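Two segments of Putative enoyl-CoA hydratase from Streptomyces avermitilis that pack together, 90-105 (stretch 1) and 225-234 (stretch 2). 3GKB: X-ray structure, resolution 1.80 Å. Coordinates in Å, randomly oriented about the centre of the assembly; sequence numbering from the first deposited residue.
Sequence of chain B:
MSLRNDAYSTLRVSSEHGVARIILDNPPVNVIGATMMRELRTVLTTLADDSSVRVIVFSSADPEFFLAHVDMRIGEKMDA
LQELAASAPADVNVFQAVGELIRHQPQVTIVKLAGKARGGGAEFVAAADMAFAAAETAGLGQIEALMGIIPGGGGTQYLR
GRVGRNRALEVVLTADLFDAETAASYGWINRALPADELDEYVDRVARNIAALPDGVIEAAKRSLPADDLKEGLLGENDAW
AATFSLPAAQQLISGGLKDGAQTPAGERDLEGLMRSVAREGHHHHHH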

# COMPACT_ATOMS: atom_id res chain seq x y z
N ALA B 90 8.10 -6.49 27.36
CA ALA B 90 6.70 -6.57 27.76
C ALA B 90 5.81 -6.71 26.53
O ALA B 90 6.02 -6.01 25.55
CB ALA B 90 6.29 -5.33 28.53
N ASP B 91 4.82 -7.61 26.61
CA ASP B 91 3.76 -7.72 25.59
C ASP B 91 4.28 -8.21 24.24
O ASP B 91 3.63 -8.01 23.20
CB ASP B 91 3.05 -6.38 25.38
CG ASP B 91 2.50 -5.79 26.66
OD1 ASP B 91 1.79 -6.52 27.38
OD2 ASP B 91 2.79 -4.59 26.91
N VAL B 92 5.44 -8.86 24.26
CA VAL B 92 6.08 -9.40 23.07
C VAL B 92 6.54 -10.82 23.43
O VAL B 92 7.24 -11.02 24.43
CB VAL B 92 7.29 -8.51 22.64
CG1 VAL B 92 8.17 -9.20 21.58
CG2 VAL B 92 6.83 -7.11 22.25
N ASN B 93 6.13 -11.81 22.63
CA ASN B 93 6.57 -13.18 22.88
C ASN B 93 8.00 -13.43 22.41
O ASN B 93 8.61 -12.56 21.73
CB ASN B 93 5.57 -14.20 22.35
CG ASN B 93 5.64 -14.40 20.84
OD1 ASN B 93 6.70 -14.35 20.24
ND2 ASN B 93 4.49 -14.69 20.23
N VAL B 94 8.52 -14.60 22.76
CA VAL B 94 9.93 -14.95 22.54
C VAL B 94 10.34 -14.89 21.05
O VAL B 94 11.45 -14.53 20.72
CB VAL B 94 10.28 -16.33 23.20
CG1 VAL B 94 9.70 -17.50 22.40
CG2 VAL B 94 11.78 -16.48 23.35
N PHE B 95 9.40 -15.23 20.16
CA PHE B 95 9.65 -15.18 18.73
C PHE B 95 9.52 -13.79 18.14
O PHE B 95 10.35 -13.37 17.31
CB PHE B 95 8.74 -16.18 18.05
CG PHE B 95 8.99 -17.58 18.52
CD1 PHE B 95 10.19 -18.21 18.18
CD2 PHE B 95 8.11 -18.22 19.36
CE1 PHE B 95 10.48 -19.48 18.64
CE2 PHE B 95 8.40 -19.51 19.83
CZ PHE B 95 9.58 -20.14 19.46
N GLN B 96 8.47 -13.08 18.55
CA GLN B 96 8.30 -11.67 18.18
C GLN B 96 9.49 -10.83 18.63
O GLN B 96 9.81 -9.85 18.00
CB GLN B 96 7.01 -11.12 18.79
CG GLN B 96 5.74 -11.80 18.25
CD GLN B 96 4.48 -11.45 19.04
OE1 GLN B 96 4.57 -11.05 20.22
NE2 GLN B 96 3.31 -11.63 18.42
N ALA B 97 10.18 -11.25 19.70
CA ALA B 97 11.31 -10.48 20.21
C ALA B 97 12.43 -10.28 19.19
O ALA B 97 13.09 -9.25 19.23
CB ALA B 97 11.88 -11.11 21.47
N VAL B 98 12.61 -11.23 18.25
CA VAL B 98 13.62 -11.09 17.18
C VAL B 98 13.30 -9.92 16.25
O VAL B 98 14.07 -8.96 16.11
CB VAL B 98 13.73 -12.39 16.33
CG1 VAL B 98 14.74 -12.22 15.19
CG2 VAL B 98 14.01 -13.60 17.22
N GLY B 99 12.13 -9.99 15.60
CA GLY B 99 11.70 -8.89 14.74
C GLY B 99 11.57 -7.56 15.48
O GLY B 99 11.93 -6.50 14.96
N GLU B 100 11.09 -7.59 16.71
CA GLU B 100 10.95 -6.36 17.48
C GLU B 100 12.30 -5.73 17.81
O GLU B 100 12.42 -4.51 17.80
CB GLU B 100 10.07 -6.58 18.72
CG GLU B 100 8.60 -6.83 18.32
CD GLU B 100 8.03 -5.72 17.46
OE1 GLU B 100 7.73 -4.61 17.98
OE2 GLU B 100 7.92 -5.94 16.24
N LEU B 101 13.33 -6.54 18.06
CA LEU B 101 14.69 -5.98 18.26
C LEU B 101 15.16 -5.27 16.98
O LEU B 101 15.60 -4.13 17.00
CB LEU B 101 15.64 -7.10 18.65
CG LEU B 101 17.06 -6.73 19.07
CD1 LEU B 101 17.05 -5.85 20.30
CD2 LEU B 101 17.80 -8.04 19.29
N ILE B 102 14.99 -5.94 15.84
CA ILE B 102 15.36 -5.35 14.53
C ILE B 102 14.58 -4.04 14.27
O ILE B 102 15.16 -3.01 13.84
CB ILE B 102 15.12 -6.37 13.38
CG1 ILE B 102 16.08 -7.56 13.49
CG2 ILE B 102 15.30 -5.69 12.02
CD1 ILE B 102 15.67 -8.82 12.70
N ARG B 103 13.28 -4.07 14.47
CA ARG B 103 12.42 -2.91 14.16
C ARG B 103 12.82 -1.66 14.97
O ARG B 103 12.62 -0.55 14.50
CB ARG B 103 10.95 -3.19 14.49
CG ARG B 103 10.20 -4.02 13.46
CD ARG B 103 8.73 -3.60 13.35
NE ARG B 103 8.06 -3.57 14.64
CZ ARG B 103 7.32 -2.57 15.13
NH1 ARG B 103 6.77 -2.71 16.34
NH2 ARG B 103 7.08 -1.47 14.44
N HIS B 104 13.33 -1.86 16.18
CA HIS B 104 13.70 -0.74 17.07
C HIS B 104 15.20 -0.40 17.11
O HIS B 104 15.65 0.45 17.90
CB HIS B 104 13.14 -1.01 18.46
CG HIS B 104 11.64 -1.06 18.48
ND1 HIS B 104 10.94 -2.24 18.41
CD2 HIS B 104 10.72 -0.07 18.51
CE1 HIS B 104 9.65 -1.98 18.43
NE2 HIS B 104 9.49 -0.67 18.50
N GLN B 105 15.98 -1.04 16.23
CA GLN B 105 17.43 -0.84 16.19
C GLN B 105 17.73 0.62 15.82
O GLN B 105 17.05 1.21 14.95
CB GLN B 105 18.06 -1.82 15.19
CG GLN B 105 19.60 -1.94 15.21
CD GLN B 105 20.14 -2.63 16.47
OE1 GLN B 105 19.44 -3.43 17.11
NE2 GLN B 105 21.38 -2.32 16.83
N PRO B 225 9.04 7.19 13.13
CA PRO B 225 9.22 6.22 14.21
C PRO B 225 8.56 4.91 13.87
O PRO B 225 7.60 4.88 13.07
CB PRO B 225 8.49 6.86 15.39
CG PRO B 225 7.52 7.77 14.78
CD PRO B 225 8.16 8.30 13.54
N ALA B 226 9.04 3.85 14.51
CA ALA B 226 8.53 2.53 14.27
C ALA B 226 7.03 2.50 14.56
O ALA B 226 6.56 3.14 15.50
CB ALA B 226 9.25 1.50 15.14
N ASP B 227 6.32 1.72 13.75
CA ASP B 227 4.88 1.60 13.82
C ASP B 227 4.45 1.09 15.20
O ASP B 227 5.15 0.33 15.86
CB ASP B 227 4.37 0.66 12.71
CG ASP B 227 4.06 1.39 11.40
OD1 ASP B 227 4.95 1.54 10.49
OD2 ASP B 227 2.88 1.82 11.26
N ASP B 228 3.28 1.55 15.62
CA ASP B 228 2.67 1.11 16.87
C ASP B 228 1.96 -0.21 16.58
O ASP B 228 0.90 -0.21 15.95
CB ASP B 228 1.67 2.17 17.34
CG ASP B 228 0.83 1.71 18.51
OD1 ASP B 228 1.15 0.66 19.13
OD2 ASP B 228 -0.17 2.41 18.81
N LEU B 229 2.57 -1.32 17.00
CA LEU B 229 1.98 -2.66 16.78
C LEU B 229 1.60 -3.41 18.08
O LEU B 229 1.37 -4.63 18.06
CB LEU B 229 2.95 -3.54 15.96
CG LEU B 229 3.46 -2.97 14.64
CD1 LEU B 229 4.41 -3.94 13.92
CD2 LEU B 229 2.31 -2.61 13.71
N LYS B 230 1.54 -2.71 19.21
CA LYS B 230 1.37 -3.40 20.48
C LYS B 230 0.13 -4.29 20.50
O LYS B 230 0.19 -5.48 20.83
CB LYS B 230 1.25 -2.38 21.63
CG LYS B 230 1.06 -3.05 22.96
CD LYS B 230 0.80 -2.04 24.05
CE LYS B 230 0.59 -2.72 25.37
NZ LYS B 230 0.43 -1.71 26.44
N GLU B 231 -1.02 -3.72 20.14
CA GLU B 231 -2.27 -4.50 20.19
C GLU B 231 -2.30 -5.61 19.15
O GLU B 231 -2.78 -6.72 19.43
CB GLU B 231 -3.48 -3.58 20.03
CG GLU B 231 -3.73 -2.70 21.28
CD GLU B 231 -3.63 -3.46 22.62
OE1 GLU B 231 -4.40 -4.42 22.86
OE2 GLU B 231 -2.80 -3.06 23.47
N GLY B 232 -1.75 -5.34 17.97
CA GLY B 232 -1.70 -6.36 16.92
C GLY B 232 -0.83 -7.53 17.29
O GLY B 232 -1.18 -8.69 17.01
N LEU B 233 0.32 -7.25 17.91
CA LEU B 233 1.24 -8.32 18.31
C LEU B 233 0.62 -9.18 19.41
O LEU B 233 0.72 -10.40 19.40
CB LEU B 233 2.59 -7.75 18.72
CG LEU B 233 3.43 -7.16 17.60
CD1 LEU B 233 4.58 -6.35 18.21
CD2 LEU B 233 3.96 -8.24 16.62
N LEU B 234 -0.07 -8.55 20.36
CA LEU B 234 -0.80 -9.31 21.37
C LEU B 234 -1.89 -10.22 20.77
O LEU B 234 -2.02 -11.39 21.17
CB LEU B 234 -1.38 -8.37 22.44
CG LEU B 234 -0.34 -7.82 23.44
CD1 LEU B 234 -0.90 -6.64 24.20
CD2 LEU B 234 0.15 -8.95 24.39
O HOH W 1 2.82 -6.00 21.83
O HOH W 2 7.97 0.00 12.13
O HOH W 3 5.00 -1.70 18.81
O HOH W 4 7.02 0.46 18.44

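The contact joins a helix that ends at Arg103, with the loop before it, to a loop that turns into a helix at Lys230. The register runs antiparallel in sequence: Asp91 lies nearest Leu234, with 6.4 Å between their CA atoms, and Arg103 lies nearest Ala226, with 6.7 Å between theirs. Between these pairs the backbones stand farther apart, 9.7 Å from Glu100 CA to Leu229 CA, and side chains fill the gap. Three residues carry about half of the 531 Å² buried: Leu233, Arg103 and Asp91.

Leu233 is the apolar centre. Its CA-to-CB bond points toward the first stretch, and CD1 packs 3.6 Å from Glu100 CD, while CD2 lies 3.9 Å from Gln96 NE2. The polar ends of these neighbours are hydrogen-bonded, and the leucine packs against them. Gln96 NE2 donates to Leu233 O at 3.0 Å with a nearly straight geometry, and Gln96 OE1 accepts from Asn93 N at 3.0 Å, so one amide ties the second helix to the loop before the first. Asn93 in turn caps that helix, its OD1 accepting from Gln96 N at 2.8 Å.

Arg103 is the polar counterpart. Glu100, one turn earlier, fixes the guanidinium from two sites: Arg103 NH1 to Glu100 OE1 at 2.7 Å, within a salt bridge, and Arg103 NE to Glu100 OE2 at 2.9 Å. That leaves Arg103 NH2 to reach across and donate to Asp227 O at 3.0 Å, near the guanidinium plane, as suits an N-H donor; Arg103 NH1 adds a weak bond to Asp227 O at 3.5 Å. Over one face of the group lies Leu229 CD1, 3.4 Å from Arg103 CZ, so one face is used for packing and the edge for bonding. Arg103 NH2 and Asp227 N, both donors, sit 3.4 Å apart without bonding; water 2 accepts from each at 2.9 Å and reconciles them. Ala226 CB lies near both Arg103 and His104, 3.7 Å from Arg103 NH2 and 4.0 Å from His104 CD2.

Asp91 works at the exposed end. Its OD2 approaches Lys230 CE at 3.3 Å and forms a long salt bridge to Lys230 NZ at 3.8 Å, reached by a fully extended lysine. Its CB rests 4.0 Å from Leu234 CD2, and water 1 links the backbones by donating to Asp91 O at 2.6 Å and Lys230 O at 2.9 Å.

The rule to read from Gln96 and Arg103 is economical: pre-organise the polar side chain within its own segment, then let it meet a backbone carbonyl across the contact, with a leucine packed against it.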